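CocE/NonD family hydrolase (Staphylococcus aureus subsp. aureus COL, PDB 3III) probably hydrolyses ester or amide bonds as an alpha/beta-fold serine hydrolase of the CocE/NonD family, related to X-Pro dipeptidyl-peptidases. Local coordinates at residues A[138-143]-A[179-184]; A[198-203]-A[250-255]; A[338-343]-A[505-510]; A[428-433]-A[517-522]. All blocks are in the same frame, centred on the assembly; numbering follows the deposited sequence.

How the interactions relate
Interactions 1 and 2 belong to the alpha/beta-hydrolase region and touch each other, W138 CE3 packing on M198 CG. Interaction 3 joins the edge hairpin of the large mixed sheet to strand 508-514 of the C-terminal five-stranded sheet; interaction 4 sets loop 517-522 on the neighbouring strand 424-432, and a K431-E507 salt bridge links the two. Interactions 2 and 4 have nearest atoms about 11 Å apart. Interaction 3 is buried, the others partly so, interaction 1 reaching the surface at K140. Chemistry varies accordingly: a leucine meets a helix start in 1, a backbone bond links helix to loop in 2, buried carboxylates share a water in 3, and 4 combines aliphatic contacts with a lysine-water bridge.

Interaction 1. Residues A[138-143]-A[179-184]; sequences WSKREA and ASLNPP
S139 O takes up the amide of A143, the alanine on which L181 rests across the contact, with A143 N 3.0 Å from S139 O; the amide of E142 adds a weak bond to the same oxygen. This is the first turn of helix 140-154 in the alpha/beta-hydrolase fold. S139 is its N-cap, and S139 OG accepts E142 N at 3.2 Å with an N-H...O angle of 151°. The carboxylate of E142 turns back to the residue ahead of the cap: W138 N lies 2.8 Å from E142 OE2, approaching from above the carboxylate plane. Since E142 OE1 also bonds to Y170 OH, the turn is tied to the start of helix 170-179.

At the far end of that second helix the chain makes a type I turn from A179 to N182, closed by N182 N on A179 O at 3.0 Å, and L181 projects from it toward the helix. The two methyls of L181 divide the work. CD1 lies over the last backbone group of the segment, 3.5 Å from A143 O, and also meets A143 CB at 3.8 Å. W177 of helix 170-179 touches both A143 and K140. K140 is stretched out, its CG opposite the backbone N (chi1 -175°), which carries the methylene chain past the leucine until K140 CE stands 3.9 Å from L181 CD2.

Interaction 2. Residues A[198-203]-A[250-255]; sequences MYREVA and QRQVPL
M198, a selenomethionine in this crystal, opens helix 198-203 by giving its backbone N-H to R251 O. The bond is long but straight: M198 N to R251 O is 3.2 Å, the N-H...O angle is 169°, and the donor sits above the carbonyl plane. It joins a helix that follows strand 186-192 of the alpha/beta-hydrolase sheet to the loop leading into strand 262-267. The side chains of M198 and R251 run side by side in the same direction, with M198 SE 4.0 Å from R251 CB and 3.8 Å from R251 NE. Bends at chi2 and chi3 fold the arginine along the selenium, while its NH2 goes to E232 in a salt bridge and to P137 O.

Two residues on, R200 is extended from CG to NE and brings its guanidinium near the amide of Q252, the planes 30° apart. R200 NH1 and Q252 NE2 are 3.4 Å from each other, but both are donors and do not bond. What gathers them is D197, whose OD2 forms a salt bridge with R200 NH1 and accepts from Q252 NE2. E201 OE1 accepts the amides of N196 and D197, which probably helps to place D197. V202 N makes the usual helical bond to M198 O at 3.1 Å, and A203 N makes the wider, pi-type one at 3.0 Å; they reach that oxygen from opposite faces of its carbonyl plane.

Interaction 3. Residues A[338-343]-A[505-510]; sequences RDQFYK and QGETLE
A classic beta bulge marks the corner of hairpin 333-338/343-349, at the edge of the large mixed sheet; its two residues, D339 and Q340, stand opposite K343 and send the ends of their side chains toward E507 of the C-terminal beta domain. Both bulge amides converge on one acceptor, D339 N lying 2.9 Å and Q340 N 3.1 Å from K343 O. A type II turn from Q340 to K343 closes the hairpin.

Across the gap the side chains of D339 and E507 cross at about a right angle, their carboxylate planes 52° apart and D339 OD1 4.2 Å from E507 OE1. Two like charges would be expected to repel here, yet both are provided for. K431 NZ makes salt bridges to both of these oxygens, and a water fills the remaining link: it donates to D339 OD1 at 2.7 Å and to E507 OE2 at 2.6 Å, and accepts from Q340 NE2 at 2.9 Å. The water thus has three side-chain partners, one of them a donor, which fixes how its hydrogens are spent. The lysine probably favours the charged form of both acids.

Torsions bring the groups together. With CG opposite its backbone N (chi1 178°), D339 swings its carboxylate toward E507, whose own chain is extended beyond CG and enters from the stretch just ahead of strand 508-514. E507 OE1 has a further partner in K504 N. The other oxygen of D339 faces back into the hairpin: K343 NZ meets D339 OD2 at 2.8 Å in a salt bridge that uses the anti lone pair of OD2.

Interaction 4. Residues A[428-433]-A[517-522]; sequences GIKKLD and EIVIGN
I518 uses both of its branches against strand 424-432. Its CG1 stands opposite the carbonyl carbon (chi1 -66°), and chi2 of 159° carries the terminal methyl onto G428, where I518 CD1 is only 3.2 Å from G428 N and 3.7 Å from G428 CA. This tight approach over bare backbone is possible because G428 has no side chain on that face. The other branch, CG2, meets the lysine two residues along: I518 CG2 lies 3.7 Å from K430 CE.

K430 starts with CG opposite its carbonyl carbon, runs extended, and then bends at its last torsion (chi4 -67°). That final bend points the ammonium group along the loop, so that K430 NZ passes V519 CG2 at 3.9 Å. It also puts NZ 2.8 Å from a water that accepts from it and donates in turn to I518 O, giving a lysine-water-carbonyl bridge between strand and loop. The charge itself is met by E438 in a salt bridge, with Q451 OE1 as a further acceptor. Q451 also touches I518 and V519, backing the loop.

I429, between the two contacting residues, points the other way onto L509 and onto L496 of strand 490-503, which belongs to another sheet. One face of the strand thus packs inward and the other carries loop 517-522, as in the antiparallel beta sandwich of the X-Pro dipeptidyl-peptidase C-terminal domain.

Interaction 1. Residues A[138-143]-A[179-184]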
# COMPACT_ATOMS: atom_id res chain seq x y z
N TRP A 138 6.38 12.36 -2.89
CA TRP A 138 6.16 11.28 -3.86
C TRP A 138 6.28 11.84 -5.27
O TRP A 138 5.40 11.64 -6.12
CB TRP A 138 4.81 10.59 -3.56
CG TRP A 138 4.71 10.03 -2.20
CD1 TRP A 138 5.76 9.80 -1.35
CD2 TRP A 138 3.53 9.58 -1.50
NE1 TRP A 138 5.31 9.26 -0.19
CE2 TRP A 138 3.95 9.11 -0.25
CE3 TRP A 138 2.16 9.53 -1.80
CZ2 TRP A 138 3.06 8.58 0.70
CZ3 TRP A 138 1.27 8.98 -0.85
CH2 TRP A 138 1.72 8.54 0.38
N SER A 139 7.40 12.55 -5.50
CA SER A 139 7.71 13.16 -6.75
C SER A 139 9.11 12.77 -7.21
O SER A 139 9.92 12.30 -6.44
CB SER A 139 7.65 14.69 -6.60
OG SER A 139 8.64 15.17 -5.66
N LYS A 140 9.43 13.08 -8.45
CA LYS A 140 10.73 12.83 -8.95
C LYS A 140 11.77 13.73 -8.29
O LYS A 140 12.86 13.27 -8.00
CB LYS A 140 10.80 13.07 -10.46
CG LYS A 140 12.19 12.67 -11.03
CD LYS A 140 12.14 12.72 -12.52
CE LYS A 140 13.45 12.33 -13.13
NZ LYS A 140 13.42 12.38 -14.56
N ARG A 141 11.45 15.00 -8.08
CA ARG A 141 12.36 15.92 -7.38
C ARG A 141 12.70 15.40 -5.97
O ARG A 141 13.82 15.50 -5.51
CB ARG A 141 11.83 17.35 -7.36
CG ARG A 141 10.57 17.64 -6.51
CD ARG A 141 10.32 19.20 -6.55
NE ARG A 141 11.45 19.85 -5.88
CZ ARG A 141 11.71 21.16 -5.93
NH1 ARG A 141 10.92 21.98 -6.57
NH2 ARG A 141 12.78 21.64 -5.32
N GLU A 142 11.77 14.77 -5.31
CA GLU A 142 12.06 14.19 -4.00
C GLU A 142 12.97 12.95 -4.17
O GLU A 142 13.92 12.74 -3.42
CB GLU A 142 10.76 13.79 -3.30
CG GLU A 142 10.93 13.19 -1.95
CD GLU A 142 9.60 12.87 -1.22
OE1 GLU A 142 9.35 13.50 -0.17
OE2 GLU A 142 8.87 11.94 -1.64
N ALA A 143 12.64 12.10 -5.13
CA ALA A 143 13.50 10.99 -5.52
C ALA A 143 14.97 11.42 -5.84
O ALA A 143 15.96 10.69 -5.50
CB ALA A 143 12.87 10.29 -6.71
N ALA A 179 14.45 4.20 -6.65
CA ALA A 179 14.92 3.03 -7.41
C ALA A 179 14.69 3.21 -8.92
O ALA A 179 15.46 2.67 -9.75
CB ALA A 179 14.28 1.71 -6.92
N SER A 180 13.67 3.99 -9.30
CA SER A 180 13.42 4.25 -10.72
C SER A 180 14.57 5.08 -11.38
O SER A 180 14.70 5.14 -12.60
CB SER A 180 12.04 4.93 -10.94
OG SER A 180 12.08 6.31 -10.59
N LEU A 181 15.36 5.75 -10.55
CA LEU A 181 16.53 6.50 -10.99
C LEU A 181 17.85 5.65 -11.03
O LEU A 181 18.85 6.15 -11.45
CB LEU A 181 16.71 7.72 -10.09
CG LEU A 181 15.55 8.71 -9.93
CD1 LEU A 181 15.89 9.79 -8.91
CD2 LEU A 181 15.17 9.31 -11.34
N ASN A 182 17.80 4.43 -10.49
CA ASN A 182 18.93 3.50 -10.45
C ASN A 182 20.21 4.09 -9.83
O ASN A 182 21.25 4.18 -10.48
CB ASN A 182 19.18 2.97 -11.86
CG ASN A 182 18.10 2.09 -12.31
OD1 ASN A 182 17.97 0.96 -11.83
ND2 ASN A 182 17.24 2.60 -13.20
N PRO A 183 20.15 4.44 -8.52
CA PRO A 183 21.36 4.92 -7.88
C PRO A 183 22.40 3.79 -7.92
O PRO A 183 22.05 2.64 -7.58
CB PRO A 183 20.89 5.23 -6.42
CG PRO A 183 19.42 5.30 -6.47
CD PRO A 183 19.03 4.36 -7.58
N PRO A 184 23.67 4.09 -8.35
CA PRO A 184 24.65 3.02 -8.51
C PRO A 184 24.94 2.19 -7.23
O PRO A 184 25.16 0.98 -7.34
CB PRO A 184 25.91 3.76 -8.98
CG PRO A 184 25.37 4.95 -9.68
CD PRO A 184 24.12 5.33 -8.97

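Interaction 2. Residues A[198-203]-A[250-255]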
# COMPACT_ATOMS: atom_id res chain seq x y z
N MSE A 198 -0.20 7.96 -7.57
CA MSE A 198 -1.05 8.70 -6.65
C MSE A 198 -2.45 8.86 -7.19
O MSE A 198 -3.40 8.77 -6.41
CB MSE A 198 -0.47 10.09 -6.34
CG MSE A 198 0.67 10.03 -5.42
SE MSE A 198 1.36 11.86 -4.98
CE MSE A 198 -0.23 12.45 -3.87
N TYR A 199 -2.59 9.17 -8.47
CA TYR A 199 -3.92 9.37 -9.02
C TYR A 199 -4.84 8.13 -8.83
O TYR A 199 -6.01 8.26 -8.53
CB TYR A 199 -3.84 9.71 -10.52
CG TYR A 199 -5.17 9.98 -11.06
CD1 TYR A 199 -5.75 11.25 -10.95
CD2 TYR A 199 -5.91 8.96 -11.66
CE1 TYR A 199 -7.08 11.49 -11.43
CE2 TYR A 199 -7.17 9.19 -12.13
CZ TYR A 199 -7.76 10.46 -12.02
OH TYR A 199 -9.06 10.63 -12.48
N ARG A 200 -4.31 6.94 -9.03
CA ARG A 200 -5.10 5.74 -9.01
C ARG A 200 -5.22 5.14 -7.66
O ARG A 200 -6.07 4.24 -7.48
CB ARG A 200 -4.55 4.69 -9.98
CG ARG A 200 -4.87 5.00 -11.43
CD ARG A 200 -4.30 3.90 -12.40
NE ARG A 200 -4.61 4.28 -13.78
CZ ARG A 200 -3.97 5.20 -14.47
NH1 ARG A 200 -2.93 5.82 -13.93
NH2 ARG A 200 -4.37 5.50 -15.70
N GLU A 201 -4.35 5.54 -6.72
CA GLU A 201 -4.18 4.77 -5.49
C GLU A 201 -4.55 5.49 -4.22
O GLU A 201 -4.94 4.81 -3.28
CB GLU A 201 -2.81 4.08 -5.43
CG GLU A 201 -2.70 3.16 -6.67
CD GLU A 201 -1.35 2.59 -7.01
OE1 GLU A 201 -0.32 3.02 -6.43
OE2 GLU A 201 -1.33 1.70 -7.92
N VAL A 202 -4.47 6.83 -4.19
CA VAL A 202 -4.79 7.58 -2.97
C VAL A 202 -5.64 8.85 -3.23
O VAL A 202 -6.53 9.12 -2.46
CB VAL A 202 -3.53 7.94 -2.13
CG1 VAL A 202 -2.59 8.95 -2.85
CG2 VAL A 202 -3.95 8.46 -0.74
N ALA A 203 -5.30 9.64 -4.27
CA ALA A 203 -6.03 10.89 -4.60
C ALA A 203 -7.47 10.61 -5.11
O ALA A 203 -8.41 11.36 -4.82
CB ALA A 203 -5.21 11.79 -5.62
N GLN A 250 3.31 12.68 -13.73
CA GLN A 250 4.58 12.87 -13.02
C GLN A 250 4.57 12.28 -11.61
O GLN A 250 5.64 12.26 -10.95
CB GLN A 250 4.90 14.35 -12.91
CG GLN A 250 5.16 14.97 -14.25
CD GLN A 250 5.41 16.43 -14.12
OE1 GLN A 250 6.40 16.85 -13.52
NE2 GLN A 250 4.53 17.25 -14.70
N ARG A 251 3.41 11.76 -11.15
CA ARG A 251 3.30 11.10 -9.84
C ARG A 251 2.97 9.60 -9.93
O ARG A 251 2.53 8.97 -8.94
CB ARG A 251 2.31 11.80 -8.91
CG ARG A 251 2.46 13.34 -8.81
CD ARG A 251 3.79 13.74 -8.23
NE ARG A 251 3.75 14.12 -6.81
CZ ARG A 251 3.42 15.34 -6.37
NH1 ARG A 251 3.03 16.30 -7.24
NH2 ARG A 251 3.43 15.60 -5.07
N GLN A 252 3.21 9.06 -11.11
CA GLN A 252 3.20 7.66 -11.38
C GLN A 252 4.64 7.22 -11.61
O GLN A 252 5.28 7.62 -12.58
CB GLN A 252 2.35 7.32 -12.59
CG GLN A 252 2.34 5.84 -13.00
CD GLN A 252 1.67 5.61 -14.32
OE1 GLN A 252 2.29 5.83 -15.34
NE2 GLN A 252 0.39 5.16 -14.32
N VAL A 253 5.16 6.40 -10.71
CA VAL A 253 6.55 5.97 -10.86
C VAL A 253 6.70 5.14 -12.16
O VAL A 253 5.90 4.21 -12.38
CB VAL A 253 7.00 5.07 -9.64
CG1 VAL A 253 8.45 4.52 -9.86
CG2 VAL A 253 6.86 5.84 -8.30
N PRO A 254 7.78 5.39 -12.95
CA PRO A 254 8.11 4.53 -14.12
C PRO A 254 8.80 3.24 -13.64
O PRO A 254 10.02 3.10 -13.71
CB PRO A 254 9.05 5.39 -14.97
CG PRO A 254 9.74 6.28 -13.99
CD PRO A 254 8.74 6.50 -12.81
N LEU A 255 7.98 2.31 -13.20
CA LEU A 255 8.41 1.12 -12.47
C LEU A 255 9.33 0.18 -13.27
O LEU A 255 10.18 -0.47 -12.69
CB LEU A 255 7.19 0.34 -12.01
CG LEU A 255 6.35 1.01 -10.90
CD1 LEU A 255 5.05 0.26 -10.74
CD2 LEU A 255 7.09 1.04 -9.58

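Interaction 3. Residues A[338-343]-A[505-510]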
# COMPACT_ATOMS: atom_id res chain seq x y z
N ARG A 338 -6.56 -16.20 3.04
CA ARG A 338 -7.28 -15.84 4.27
C ARG A 338 -8.51 -16.75 4.37
O ARG A 338 -9.22 -16.90 3.40
CB ARG A 338 -7.76 -14.41 4.22
CG ARG A 338 -6.66 -13.40 4.11
CD ARG A 338 -7.18 -11.98 3.91
NE ARG A 338 -7.97 -11.94 2.69
CZ ARG A 338 -8.68 -10.89 2.27
NH1 ARG A 338 -8.65 -9.72 2.92
NH2 ARG A 338 -9.38 -11.00 1.14
N ASP A 339 -8.81 -17.27 5.55
CA ASP A 339 -10.05 -18.00 5.79
C ASP A 339 -11.02 -17.17 6.69
O ASP A 339 -12.20 -16.96 6.32
CB ASP A 339 -9.76 -19.32 6.47
CG ASP A 339 -11.06 -20.09 6.80
OD1 ASP A 339 -12.09 -19.88 6.10
OD2 ASP A 339 -11.03 -20.87 7.74
N GLN A 340 -10.50 -16.72 7.84
CA GLN A 340 -11.19 -15.81 8.75
C GLN A 340 -10.18 -14.73 9.21
O GLN A 340 -9.00 -14.75 8.81
CB GLN A 340 -11.79 -16.53 9.97
CG GLN A 340 -12.83 -17.60 9.71
CD GLN A 340 -14.30 -17.15 9.96
OE1 GLN A 340 -14.60 -16.22 10.78
NE2 GLN A 340 -15.25 -17.81 9.25
N PHE A 341 -10.65 -13.84 10.08
CA PHE A 341 -9.83 -12.73 10.62
C PHE A 341 -8.65 -13.38 11.33
O PHE A 341 -8.84 -14.16 12.30
CB PHE A 341 -10.69 -11.86 11.58
CG PHE A 341 -9.91 -10.79 12.29
CD1 PHE A 341 -9.76 -9.55 11.75
CD2 PHE A 341 -9.32 -11.07 13.50
CE1 PHE A 341 -8.99 -8.56 12.38
CE2 PHE A 341 -8.53 -10.10 14.15
CZ PHE A 341 -8.40 -8.83 13.60
N TYR A 342 -7.44 -13.04 10.90
CA TYR A 342 -6.20 -13.61 11.55
C TYR A 342 -6.17 -15.14 11.55
O TYR A 342 -5.60 -15.78 12.49
CB TYR A 342 -6.04 -13.02 12.95
CG TYR A 342 -5.15 -11.78 12.88
CD1 TYR A 342 -5.54 -10.65 12.16
CD2 TYR A 342 -3.87 -11.79 13.48
CE1 TYR A 342 -4.72 -9.52 12.06
CE2 TYR A 342 -3.03 -10.65 13.35
CZ TYR A 342 -3.50 -9.50 12.69
OH TYR A 342 -2.68 -8.37 12.57
N LYS A 343 -6.75 -15.72 10.51
CA LYS A 343 -6.71 -17.19 10.35
C LYS A 343 -6.55 -17.44 8.86
O LYS A 343 -7.43 -17.11 8.05
CB LYS A 343 -7.96 -17.85 10.84
CG LYS A 343 -7.94 -19.38 10.70
CD LYS A 343 -9.32 -19.98 10.84
CE LYS A 343 -9.32 -21.52 10.78
NZ LYS A 343 -9.02 -21.98 9.40
N GLN A 505 -16.45 -25.18 0.96
CA GLN A 505 -17.70 -25.76 0.52
C GLN A 505 -18.79 -25.29 1.43
O GLN A 505 -18.66 -25.41 2.66
CB GLN A 505 -17.61 -27.32 0.62
CG GLN A 505 -18.97 -27.99 0.34
CD GLN A 505 -18.86 -29.49 0.49
OE1 GLN A 505 -18.02 -30.01 1.26
NE2 GLN A 505 -19.72 -30.21 -0.23
N GLY A 506 -19.89 -24.77 0.85
CA GLY A 506 -20.99 -24.25 1.66
C GLY A 506 -20.93 -22.78 1.97
O GLY A 506 -21.92 -22.18 2.41
N GLU A 507 -19.76 -22.17 1.75
CA GLU A 507 -19.62 -20.74 1.96
C GLU A 507 -20.02 -19.99 0.69
O GLU A 507 -20.07 -20.58 -0.37
CB GLU A 507 -18.19 -20.40 2.42
CG GLU A 507 -17.91 -20.95 3.85
CD GLU A 507 -16.61 -20.48 4.50
OE1 GLU A 507 -15.54 -20.41 3.84
OE2 GLU A 507 -16.66 -20.21 5.72
N THR A 508 -20.28 -18.69 0.81
CA THR A 508 -20.82 -17.89 -0.29
C THR A 508 -19.98 -16.68 -0.60
O THR A 508 -19.52 -16.01 0.29
CB THR A 508 -22.19 -17.42 0.15
OG1 THR A 508 -22.99 -18.60 0.38
CG2 THR A 508 -22.90 -16.48 -0.93
N LEU A 509 -19.84 -16.37 -1.88
CA LEU A 509 -19.28 -15.10 -2.31
C LEU A 509 -20.42 -14.23 -2.70
O LEU A 509 -21.39 -14.68 -3.39
CB LEU A 509 -18.32 -15.34 -3.50
CG LEU A 509 -17.70 -14.09 -4.14
CD1 LEU A 509 -16.33 -14.42 -4.84
CD2 LEU A 509 -18.65 -13.41 -5.11
N GLU A 510 -20.34 -12.99 -2.27
CA GLU A 510 -21.37 -12.01 -2.56
C GLU A 510 -20.75 -10.77 -3.18
O GLU A 510 -19.80 -10.20 -2.63
CB GLU A 510 -22.12 -11.61 -1.30
CG GLU A 510 -23.30 -10.66 -1.54
CD GLU A 510 -23.94 -10.23 -0.22
OE1 GLU A 510 -23.23 -10.12 0.81
OE2 GLU A 510 -25.16 -10.01 -0.21
O HOH W 1 -14.54 -19.67 7.16

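Interaction 4. Residues A[428-433]-A[517-522]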
# COMPACT_ATOMS: atom_id res chain seq x y z
N GLY A 428 -18.07 -4.22 -3.94
CA GLY A 428 -17.47 -5.01 -2.94
C GLY A 428 -17.68 -6.50 -3.10
O GLY A 428 -18.69 -6.95 -3.67
N ILE A 429 -16.68 -7.26 -2.64
CA ILE A 429 -16.78 -8.71 -2.54
C ILE A 429 -16.80 -9.06 -1.06
O ILE A 429 -15.92 -8.60 -0.30
CB ILE A 429 -15.58 -9.41 -3.17
CG1 ILE A 429 -15.39 -8.91 -4.61
CG2 ILE A 429 -15.73 -11.01 -3.10
CD1 ILE A 429 -16.64 -9.18 -5.53
N LYS A 430 -17.78 -9.87 -0.67
CA LYS A 430 -17.93 -10.34 0.73
C LYS A 430 -17.93 -11.88 0.72
O LYS A 430 -18.26 -12.50 -0.30
CB LYS A 430 -19.25 -9.85 1.35
CG LYS A 430 -19.37 -8.37 1.46
CD LYS A 430 -20.66 -7.89 2.07
CE LYS A 430 -20.56 -6.38 2.33
NZ LYS A 430 -19.55 -6.00 3.38
N LYS A 431 -17.57 -12.46 1.86
CA LYS A 431 -17.69 -13.89 2.10
C LYS A 431 -18.68 -14.06 3.19
O LYS A 431 -18.62 -13.30 4.20
CB LYS A 431 -16.37 -14.50 2.57
CG LYS A 431 -16.54 -16.04 2.75
CD LYS A 431 -15.25 -16.80 2.87
CE LYS A 431 -14.86 -17.17 4.26
NZ LYS A 431 -13.87 -18.27 4.38
N LEU A 432 -19.61 -15.01 3.01
CA LEU A 432 -20.61 -15.32 3.98
C LEU A 432 -20.39 -16.78 4.40
O LEU A 432 -20.11 -17.64 3.55
CB LEU A 432 -22.03 -15.16 3.43
CG LEU A 432 -22.42 -13.93 2.61
CD1 LEU A 432 -23.94 -13.99 2.32
CD2 LEU A 432 -22.07 -12.69 3.40
N ASP A 433 -20.49 -17.04 5.70
CA ASP A 433 -20.11 -18.35 6.21
C ASP A 433 -21.29 -19.28 5.95
O ASP A 433 -22.27 -18.85 5.35
CB ASP A 433 -19.67 -18.35 7.69
CG ASP A 433 -20.73 -17.83 8.62
OD1 ASP A 433 -21.94 -17.91 8.30
OD2 ASP A 433 -20.33 -17.34 9.70
N GLU A 517 -20.12 4.07 0.15
CA GLU A 517 -19.21 3.11 0.77
C GLU A 517 -19.94 1.87 1.26
O GLU A 517 -20.98 1.96 1.90
CB GLU A 517 -18.43 3.74 1.93
CG GLU A 517 -16.94 3.42 1.88
CD GLU A 517 -16.27 4.07 0.72
OE1 GLU A 517 -15.92 3.35 -0.25
OE2 GLU A 517 -16.01 5.28 0.82
N ILE A 518 -19.37 0.72 0.98
CA ILE A 518 -19.99 -0.53 1.35
C ILE A 518 -19.81 -0.88 2.83
O ILE A 518 -20.77 -1.15 3.53
CB ILE A 518 -19.57 -1.63 0.38
CG1 ILE A 518 -20.14 -1.30 -1.02
CG2 ILE A 518 -20.10 -3.00 0.86
CD1 ILE A 518 -19.40 -2.01 -2.09
N VAL A 519 -18.56 -0.87 3.29
CA VAL A 519 -18.28 -1.01 4.70
C VAL A 519 -18.23 0.40 5.25
O VAL A 519 -17.57 1.30 4.70
CB VAL A 519 -16.94 -1.77 4.92
CG1 VAL A 519 -16.60 -1.79 6.44
CG2 VAL A 519 -16.99 -3.21 4.33
N ILE A 520 -18.99 0.65 6.29
CA ILE A 520 -19.01 2.01 6.77
C ILE A 520 -18.12 2.17 8.00
O ILE A 520 -17.73 1.20 8.63
CB ILE A 520 -20.43 2.51 7.01
CG1 ILE A 520 -21.07 1.80 8.20
CG2 ILE A 520 -21.29 2.31 5.72
CD1 ILE A 520 -22.48 2.29 8.39
N GLY A 521 -17.75 3.42 8.25
CA GLY A 521 -17.02 3.77 9.47
C GLY A 521 -15.53 3.56 9.36
O GLY A 521 -15.00 3.14 8.32
N ASN A 522 -14.84 3.90 10.41
CA ASN A 522 -13.44 3.64 10.49
C ASN A 522 -13.10 3.23 11.94
O ASN A 522 -14.00 3.08 12.79
CB ASN A 522 -12.68 4.89 10.00
CG ASN A 522 -12.80 6.08 10.94
OD1 ASN A 522 -13.14 5.95 12.13
ND2 ASN A 522 -12.49 7.27 10.41
O HOH W 2 -20.92 -3.78 4.49